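Local coordinates for RNase III (Scheffersomyces stipitis, PDB 7DEY), which probably cleaves double-stranded RNA endonucleolytically, leaving 5'-phosphomonoester ends, as a yeast Dicer of the ribonuclease III family, at residues Pro4-Ile8 / Tyr121-Leu125; Leu84-Phe89 / Tyr114-Glu119; Leu54-Ile58 / Ile136-Glu141. All blocks are in the same frame, centred on the assembly; numbering follows the deposited sequence.

Interaction 1 (Pro4-Ile8 / Tyr121-Leu125); sequences PLPFI and YIGAL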
loop_
_atom_site.group_PDB
_atom_site.type_symbol
_atom_site.label_atom_id
_atom_site.label_comp_id
_atom_site.label_asym_id
_atom_site.label_seq_id
_atom_site.Cartn_x
_atom_site.Cartn_y
_atom_site.Cartn_z
ATOM N N PRO C 4 9.504 14.958 5.067
ATOM C CA PRO C 4 9.248 15.702 6.309
ATOM C C PRO C 4 7.770 16.020 6.464
ATOM O O PRO C 4 7.086 16.364 5.497
ATOM C CB PRO C 4 10.080 16.982 6.142
ATOM C CG PRO C 4 11.038 16.702 5.043
ATOM C CD PRO C 4 10.385 15.696 4.145
ATOM N N LEU C 5 7.286 15.906 7.691
ATOM C CA LEU C 5 5.873 16.144 7.977
ATOM C C LEU C 5 5.587 17.636 8.008
ATOM O O LEU C 5 6.179 18.355 8.825
ATOM C CB LEU C 5 5.475 15.534 9.311
ATOM C CG LEU C 5 4.017 15.780 9.672
ATOM C CD1 LEU C 5 3.113 15.111 8.641
ATOM C CD2 LEU C 5 3.710 15.276 11.072
ATOM N N PRO C 6 4.699 18.146 7.159
ATOM C CA PRO C 6 4.347 19.560 7.234
ATOM C C PRO C 6 3.681 19.872 8.560
ATOM O O PRO C 6 2.912 19.071 9.108
ATOM C CB PRO C 6 3.391 19.758 6.055
ATOM C CG PRO C 6 2.950 18.418 5.694
ATOM C CD PRO C 6 4.056 17.487 6.016
ATOM N N PHE C 7 3.990 21.068 9.055
ATOM C CA PHE C 7 3.848 21.448 10.450
ATOM C C PHE C 7 2.578 22.247 10.671
ATOM O O PHE C 7 2.170 23.033 9.815
ATOM C CB PHE C 7 5.064 22.273 10.872
ATOM C CG PHE C 7 5.114 22.612 12.333
ATOM C CD1 PHE C 7 5.535 21.694 13.245
ATOM C CD2 PHE C 7 4.772 23.864 12.770
ATOM C CE1 PHE C 7 5.597 22.010 14.548
ATOM C CE2 PHE C 7 4.842 24.180 14.060
ATOM C CZ PHE C 7 5.256 23.256 14.961
ATOM N N ILE C 8 1.970 22.043 11.839
ATOM C CA ILE C 8 0.849 22.843 12.325
ATOM C C ILE C 8 1.386 23.788 13.392
ATOM O O ILE C 8 1.804 23.343 14.467
ATOM C CB ILE C 8 -0.261 21.960 12.904
ATOM C CG1 ILE C 8 -0.879 21.085 11.829
ATOM C CG2 ILE C 8 -1.329 22.803 13.599
ATOM C CD1 ILE C 8 -1.859 20.121 12.411
ATOM N N TYR C 121 -5.947 15.789 10.240
ATOM C CA TYR C 121 -4.664 16.474 10.209
ATOM C C TYR C 121 -4.480 17.234 8.897
ATOM O O TYR C 121 -4.267 18.454 8.893
ATOM C CB TYR C 121 -3.547 15.460 10.422
ATOM C CG TYR C 121 -2.200 16.081 10.689
ATOM C CD1 TYR C 121 -1.848 16.504 11.962
ATOM C CD2 TYR C 121 -1.285 16.238 9.665
ATOM C CE1 TYR C 121 -0.633 17.065 12.203
ATOM C CE2 TYR C 121 -0.069 16.802 9.889
ATOM C CZ TYR C 121 0.263 17.216 11.158
ATOM O OH TYR C 121 1.510 17.781 11.377
ATOM N N ILE C 122 -4.576 16.524 7.766
ATOM C CA ILE C 122 -4.566 17.186 6.462
ATOM C C ILE C 122 -5.567 18.332 6.430
ATOM O O ILE C 122 -5.292 19.408 5.884
ATOM C CB ILE C 122 -4.860 16.166 5.349
ATOM C CG1 ILE C 122 -3.581 15.468 4.911
ATOM C CG2 ILE C 122 -5.540 16.840 4.141
ATOM C CD1 ILE C 122 -3.858 14.329 3.934
ATOM N N GLY C 123 -6.752 18.115 7.003
ATOM C CA GLY C 123 -7.706 19.201 7.138
ATOM C C GLY C 123 -7.135 20.403 7.868
ATOM O O GLY C 123 -7.488 21.544 7.554
ATOM N N ALA C 124 -6.224 20.169 8.830
ATOM C CA ALA C 124 -5.602 21.278 9.553
ATOM C C ALA C 124 -4.540 21.968 8.712
ATOM O O ALA C 124 -4.544 23.197 8.589
ATOM C CB ALA C 124 -4.990 20.801 10.863
ATOM N N LEU C 125 -3.608 21.203 8.135
ATOM C CA LEU C 125 -2.631 21.823 7.247
ATOM C C LEU C 125 -3.325 22.715 6.230
ATOM O O LEU C 125 -2.843 23.810 5.918
ATOM C CB LEU C 125 -1.803 20.763 6.521
ATOM C CG LEU C 125 -0.959 19.772 7.315
ATOM C CD1 LEU C 125 -0.403 18.738 6.340
ATOM C CD2 LEU C 125 0.159 20.462 8.100
#
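Ile-8 points its side chain at the helix and overlaps Tyr-121 and Ala-124: its CD1 lies 3.3 Å from Tyr-121 CE1 and 3.6 Å from Ala-124 CB. Farther back on the same side chain, Ile-8 CG1 meets Leu-125 CD2 at 3.9 Å, so this one residue touches three side chains along a single turn of helix. Tyr-121 and Leu-125, one turn apart, leave the helix sideways, but the ends of their side chains swing in to the loop. The tyrosine supplies the polar link, its OH donating a hydrogen bond to Pro-6 O (3.0 Å). That carbonyl belongs to loop backbone and sits near the plane of the ring, at its edge. Leu-5 closes in on the far end of the phenol, with CD1 3.8 Å from Tyr-121 CE2, while the Pro-6 ring rests on the leucine, CG to Leu-125 CD1 at 3.4 Å. Phe-7 turns away from the helix and packs on Glu-167 of the second subunit; Ile-8 O accepts a hydrogen bond from Arg-227 of that same subunit. Trp-139 touches Leu-5 and Pro-6, so this loop packs on helix 134-143 as well as helix 113-128. An extended N-terminal segment is thus laid across helix 113-128 of the all-helical ribonuclease III domain and held by apolar contacts plus one tyrosine-to-carbonyl hydrogen bond.

Interaction 2 (Leu84-Phe89 / Tyr114-Glu119); sequences LTQFSF and YADIFE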
loop_
_atom_site.group_PDB
_atom_site.type_symbol
_atom_site.label_atom_id
_atom_site.label_comp_id
_atom_site.label_asym_id
_atom_site.label_seq_id
_atom_site.Cartn_x
_atom_site.Cartn_y
_atom_site.Cartn_z
ATOM N N LEU C 84 -3.629 5.017 5.236
ATOM C CA LEU C 84 -3.633 6.224 6.064
ATOM C C LEU C 84 -3.209 5.906 7.483
ATOM O O LEU C 84 -2.607 6.754 8.147
ATOM C CB LEU C 84 -5.012 6.885 6.091
ATOM C CG LEU C 84 -5.622 7.348 4.775
ATOM C CD1 LEU C 84 -6.787 8.241 5.057
ATOM C CD2 LEU C 84 -4.574 8.076 3.980
ATOM N N THR C 85 -3.520 4.697 7.966
ATOM C CA THR C 85 -2.993 4.254 9.251
ATOM C C THR C 85 -1.490 4.085 9.183
ATOM O O THR C 85 -0.779 4.414 10.137
ATOM C CB THR C 85 -3.620 2.935 9.680
ATOM O OG1 THR C 85 -5.036 3.081 9.807
ATOM C CG2 THR C 85 -3.038 2.507 11.008
ATOM N N GLN C 86 -0.990 3.559 8.065
ATOM C CA GLN C 86 0.447 3.362 7.931
ATOM C C GLN C 86 1.177 4.693 7.984
ATOM O O GLN C 86 2.189 4.823 8.670
ATOM C CB GLN C 86 0.757 2.620 6.632
ATOM C CG GLN C 86 2.125 1.982 6.616
ATOM C CD GLN C 86 2.326 1.040 5.443
ATOM O OE1 GLN C 86 1.664 1.156 4.411
ATOM N NE2 GLN C 86 3.250 0.092 5.601
ATOM N N PHE C 87 0.648 5.710 7.300
ATOM C CA PHE C 87 1.222 7.047 7.401
ATOM C C PHE C 87 1.177 7.560 8.834
ATOM O O PHE C 87 2.152 8.151 9.318
ATOM C CB PHE C 87 0.483 8.016 6.473
ATOM C CG PHE C 87 0.656 7.711 5.008
ATOM C CD1 PHE C 87 1.798 7.078 4.545
ATOM C CD2 PHE C 87 -0.326 8.058 4.096
ATOM C CE1 PHE C 87 1.955 6.798 3.190
ATOM C CE2 PHE C 87 -0.184 7.769 2.760
ATOM C CZ PHE C 87 0.963 7.136 2.302
ATOM N N SER C 88 0.059 7.324 9.539
ATOM C CA SER C 88 -0.112 7.875 10.884
ATOM C C SER C 88 0.877 7.301 11.893
ATOM O O SER C 88 1.253 8.000 12.845
ATOM C CB SER C 88 -1.528 7.638 11.378
ATOM O OG SER C 88 -2.464 8.059 10.404
ATOM N N PHE C 89 1.299 6.043 11.724
ATOM C CA PHE C 89 2.268 5.475 12.654
ATOM C C PHE C 89 3.691 5.868 12.302
ATOM O O PHE C 89 4.519 6.031 13.209
ATOM C CB PHE C 89 2.118 3.958 12.716
ATOM C CG PHE C 89 0.903 3.527 13.471
ATOM C CD1 PHE C 89 0.477 4.249 14.566
ATOM C CD2 PHE C 89 0.167 2.438 13.073
ATOM C CE1 PHE C 89 -0.653 3.880 15.260
ATOM C CE2 PHE C 89 -0.962 2.066 13.765
ATOM C CZ PHE C 89 -1.374 2.790 14.859
ATOM N N TYR C 114 -7.136 5.943 13.332
ATOM C CA TYR C 114 -5.931 6.656 12.921
ATOM C C TYR C 114 -6.067 7.242 11.530
ATOM O O TYR C 114 -5.512 8.316 11.252
ATOM C CB TYR C 114 -4.712 5.746 12.968
ATOM C CG TYR C 114 -4.238 5.485 14.366
ATOM C CD1 TYR C 114 -3.386 6.366 15.009
ATOM C CD2 TYR C 114 -4.660 4.351 15.052
ATOM C CE1 TYR C 114 -2.956 6.116 16.309
ATOM C CE2 TYR C 114 -4.246 4.095 16.342
ATOM C CZ TYR C 114 -3.391 4.972 16.975
ATOM O OH TYR C 114 -2.977 4.686 18.267
ATOM N N ALA C 115 -6.818 6.576 10.653
ATOM C CA ALA C 115 -7.054 7.172 9.350
ATOM C C ALA C 115 -7.916 8.416 9.471
ATOM O O ALA C 115 -7.732 9.374 8.712
ATOM C CB ALA C 115 -7.691 6.155 8.406
ATOM N N ASP C 116 -8.840 8.432 10.425
ATOM C CA ASP C 116 -9.694 9.598 10.590
ATOM C C ASP C 116 -8.947 10.758 11.242
ATOM O O ASP C 116 -9.275 11.917 10.963
ATOM C CB ASP C 116 -10.935 9.228 11.401
ATOM C CG ASP C 116 -12.010 8.550 10.555
ATOM O OD1 ASP C 116 -12.385 9.077 9.482
ATOM O OD2 ASP C 116 -12.486 7.479 10.968
ATOM N N ILE C 117 -7.958 10.475 12.107
ATOM C CA ILE C 117 -7.046 11.520 12.574
ATOM C C ILE C 117 -6.317 12.120 11.386
ATOM O O ILE C 117 -6.365 13.331 11.136
ATOM C CB ILE C 117 -6.047 10.959 13.605
ATOM C CG1 ILE C 117 -6.770 10.242 14.735
ATOM C CG2 ILE C 117 -5.159 12.074 14.197
ATOM C CD1 ILE C 117 -7.037 11.134 15.922
ATOM N N PHE C 118 -5.654 11.250 10.622
ATOM C CA PHE C 118 -4.857 11.666 9.475
ATOM C C PHE C 118 -5.657 12.531 8.515
ATOM O O PHE C 118 -5.124 13.496 7.944
ATOM C CB PHE C 118 -4.319 10.433 8.758
ATOM C CG PHE C 118 -3.339 10.746 7.698
ATOM C CD1 PHE C 118 -3.759 11.001 6.408
ATOM C CD2 PHE C 118 -1.998 10.790 7.985
ATOM C CE1 PHE C 118 -2.860 11.284 5.433
ATOM C CE2 PHE C 118 -1.094 11.078 7.013
ATOM C CZ PHE C 118 -1.519 11.325 5.736
ATOM N N GLU C 119 -6.934 12.205 8.311
ATOM C CA GLU C 119 -7.755 13.077 7.485
ATOM C C GLU C 119 -7.949 14.425 8.164
ATOM O O GLU C 119 -7.738 15.474 7.545
ATOM C CB GLU C 119 -9.083 12.400 7.159
ATOM C CG GLU C 119 -8.909 11.306 6.119
ATOM C CD GLU C 119 -10.211 10.652 5.707
ATOM O OE1 GLU C 119 -10.255 10.124 4.571
ATOM O OE2 GLU C 119 -11.183 10.653 6.504
#
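The two helical segments cross steeply, at 75°, with their axes 8.0 Å apart at closest approach. Leu-84 and Ala-115 mark the tightest point, their CA atoms only 4.8 Å apart; the small alanine lets the backbones come this near, and Leu-84 CB rests 3.6 Å from Ala-115 CB. From there Leu-84 reaches along the other helix, CD2 to Phe-118 CD1 at 3.9 Å and CD1 to the aliphatic Glu-119 CG at 3.9 Å. Ser-88 is a second close-packing residue: its OG sits 3.4 Å from Phe-118 CB, but its hydrogen bond goes back to its own helix, to Leu-84 O at 2.6 Å, so the hydroxyl is satisfied without bridging. Aromatic rings lie to either side of it. Phe-87 CB packs against Phe-118 CE2 at 3.5 Å, and Phe-89 directs its edge at the face of Tyr-114 in an edge-to-face pair, with centroids 4.4 Å apart and planes at 59°. Asp-116 and Glu-119 lie close to Glu-44, and Glu-119 also to Asp-48, both on helix 42-62, an acidic cluster consistent with the metal-binding site of ribonuclease III relatives. Round the crossing of helices 81-90 and 113-128, helix 93-96 sets Phe-93 against both Ser-88 and Phe-118, and helix 134-143 adds Leu-143 against Phe-87 and Trp-139 against Phe-118.

Interaction 3 (Leu54-Ile58 / Ile136-Glu141); sequences LVTLI and IKDWLE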
loop_
_atom_site.group_PDB
_atom_site.type_symbol
_atom_site.label_atom_id
_atom_site.label_comp_id
_atom_site.label_asym_id
_atom_site.label_seq_id
_atom_site.Cartn_x
_atom_site.Cartn_y
_atom_site.Cartn_z
ATOM N N LEU C 54 -6.292 15.781 -3.943
ATOM C CA LEU C 54 -4.844 15.786 -4.139
ATOM C C LEU C 54 -4.370 14.461 -4.732
ATOM O O LEU C 54 -3.677 14.437 -5.750
ATOM C CB LEU C 54 -4.140 16.086 -2.816
ATOM C CG LEU C 54 -4.324 17.500 -2.234
ATOM C CD1 LEU C 54 -3.430 17.725 -1.031
ATOM C CD2 LEU C 54 -4.108 18.609 -3.276
ATOM N N VAL C 55 -4.785 13.344 -4.139
ATOM C CA VAL C 55 -4.379 12.042 -4.639
ATOM C C VAL C 55 -4.877 11.820 -6.060
ATOM O O VAL C 55 -4.196 11.163 -6.863
ATOM C CB VAL C 55 -4.877 10.941 -3.681
ATOM C CG1 VAL C 55 -4.756 9.522 -4.320
ATOM C CG2 VAL C 55 -4.121 11.021 -2.345
ATOM N N THR C 56 -6.060 12.353 -6.406
ATOM C CA THR C 56 -6.560 12.217 -7.780
ATOM C C THR C 56 -5.629 12.900 -8.776
ATOM O O THR C 56 -5.219 12.296 -9.781
ATOM C CB THR C 56 -7.965 12.804 -7.930
ATOM O OG1 THR C 56 -8.915 12.044 -7.168
ATOM C CG2 THR C 56 -8.354 12.785 -9.390
ATOM N N LEU C 57 -5.293 14.168 -8.514
ATOM C CA LEU C 57 -4.348 14.887 -9.366
ATOM C C LEU C 57 -3.047 14.096 -9.538
ATOM O O LEU C 57 -2.615 13.819 -10.668
ATOM C CB LEU C 57 -4.075 16.276 -8.776
ATOM C CG LEU C 57 -5.001 17.436 -9.157
ATOM C CD1 LEU C 57 -6.326 17.299 -8.482
ATOM C CD2 LEU C 57 -4.401 18.771 -8.784
ATOM N N ILE C 58 -2.438 13.686 -8.420
ATOM C CA ILE C 58 -1.142 13.018 -8.464
ATOM C C ILE C 58 -1.189 11.775 -9.364
ATOM O O ILE C 58 -0.379 11.627 -10.282
ATOM C CB ILE C 58 -0.677 12.694 -7.035
ATOM C CG1 ILE C 58 -0.408 14.001 -6.276
ATOM C CG2 ILE C 58 0.533 11.769 -7.040
ATOM C CD1 ILE C 58 -0.580 13.909 -4.778
ATOM N N ILE C 136 0.836 21.247 0.102
ATOM C CA ILE C 136 0.428 19.942 0.615
ATOM C C ILE C 136 0.560 18.867 -0.441
ATOM O O ILE C 136 1.103 17.787 -0.186
ATOM C CB ILE C 136 -1.016 20.006 1.142
ATOM C CG1 ILE C 136 -1.173 21.172 2.132
ATOM C CG2 ILE C 136 -1.415 18.642 1.745
ATOM C CD1 ILE C 136 -2.491 21.167 2.883
ATOM N N LYS C 137 0.001 19.141 -1.616
ATOM C CA LYS C 137 0.224 18.344 -2.813
ATOM C C LYS C 137 1.692 17.910 -2.952
ATOM O O LYS C 137 1.963 16.745 -3.257
ATOM C CB LYS C 137 -0.244 19.152 -4.023
ATOM C CG LYS C 137 -0.232 18.393 -5.306
ATOM C CD LYS C 137 -0.651 19.259 -6.478
ATOM C CE LYS C 137 -0.624 18.455 -7.776
ATOM N NZ LYS C 137 -0.807 19.342 -8.966
ATOM N N ASP C 138 2.647 18.809 -2.682
ATOM C CA ASP C 138 4.063 18.459 -2.833
ATOM C C ASP C 138 4.518 17.449 -1.786
ATOM O O ASP C 138 5.264 16.509 -2.099
ATOM C CB ASP C 138 4.932 19.709 -2.751
ATOM C CG ASP C 138 4.871 20.533 -4.009
ATOM O OD1 ASP C 138 4.884 19.931 -5.113
ATOM O OD2 ASP C 138 4.796 21.781 -3.891
ATOM N N TRP C 139 4.107 17.638 -0.535
ATOM C CA TRP C 139 4.430 16.655 0.491
ATOM C C TRP C 139 3.862 15.286 0.138
ATOM O O TRP C 139 4.582 14.280 0.158
ATOM C CB TRP C 139 3.893 17.125 1.837
ATOM C CG TRP C 139 3.729 16.042 2.834
ATOM C CD1 TRP C 139 4.689 15.171 3.281
ATOM C CD2 TRP C 139 2.538 15.732 3.550
ATOM N NE1 TRP C 139 4.161 14.334 4.231
ATOM C CE2 TRP C 139 2.841 14.659 4.416
ATOM C CE3 TRP C 139 1.238 16.263 3.552
ATOM C CZ2 TRP C 139 1.883 14.094 5.263
ATOM C CZ3 TRP C 139 0.285 15.699 4.396
ATOM C CH2 TRP C 139 0.612 14.625 5.235
ATOM N N LEU C 140 2.560 15.240 -0.188
ATOM C CA LEU C 140 1.913 14.000 -0.609
ATOM C C LEU C 140 2.572 13.416 -1.846
ATOM O O LEU C 140 2.640 12.191 -1.995
ATOM C CB LEU C 140 0.436 14.248 -0.899
ATOM C CG LEU C 140 -0.562 14.451 0.242
ATOM C CD1 LEU C 140 -1.940 14.609 -0.365
ATOM C CD2 LEU C 140 -0.534 13.309 1.243
ATOM N N GLU C 141 3.040 14.272 -2.760
ATOM C CA GLU C 141 3.700 13.756 -3.958
ATOM C C GLU C 141 4.954 12.959 -3.601
ATOM O O GLU C 141 5.348 12.042 -4.337
ATOM C CB GLU C 141 4.036 14.902 -4.917
ATOM C CG GLU C 141 2.888 15.285 -5.851
ATOM C CD GLU C 141 3.056 16.660 -6.506
ATOM O OE1 GLU C 141 2.265 16.981 -7.421
ATOM O OE2 GLU C 141 3.969 17.426 -6.110
#
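Leu-54, Lys-137 and Ile-58 carry most of this contact, each giving up 70 Å² or more to the opposing helix. Leu-54 points straight across: its CD1 lies 3.6 Å from Ile-136 CG2 and 3.5 Å from Leu-140 CD1, bridging two residues one turn apart, while CD2 comes 4.0 Å from Lys-137 CB. One turn further on, Ile-58 brings its end inward, CD1 4.0 Å from Leu-140 CB and CG1 3.6 Å from Glu-141 CG, so that the glutamate takes part through its CG methylene. Lys-137 is fully extended, every chi angle near t, and its chain runs out past Leu-54 until NZ stands 3.6 Å from Leu-57 CD2, at the exposed edge. The axes cross at 63° and come no nearer than 10.1 Å, a spacing that leaves room for these branched side chains between the backbones. Trp-139 does not reach residues 54-58 and packs instead on Ile-122 and Leu-125 of helix 113-128. No hydrogen bond or salt bridge joins the two segments; they are held by van der Waals and hydrophobic contact, the lysine lending mainly its aliphatic chain, with NZ ending against Leu-57, and the glutamate its CG.

How the interactions relate
All three contacts lie in the helical ribonuclease III part of this chain, a piece of a longer protein that also includes a double-stranded RNA binding motif. Interactions 1 and 2 share helix 113-128, using successive turns, and both reach the second subunit; interaction 3 is confined to its own chain. Interaction 2 is the most deeply buried and richest in aromatic rings. The other two are partly buried: interaction 1 joins loop to helix and alone has a hydrogen bond between its segments, whereas interaction 3 shades from leucine and isoleucine into lysine and glutamate. Trp-139, in segment 136-141 but outside the interaction 3 interface, packs on Pro-6 and Leu-125 of interaction 1 and Phe-118 of interaction 2.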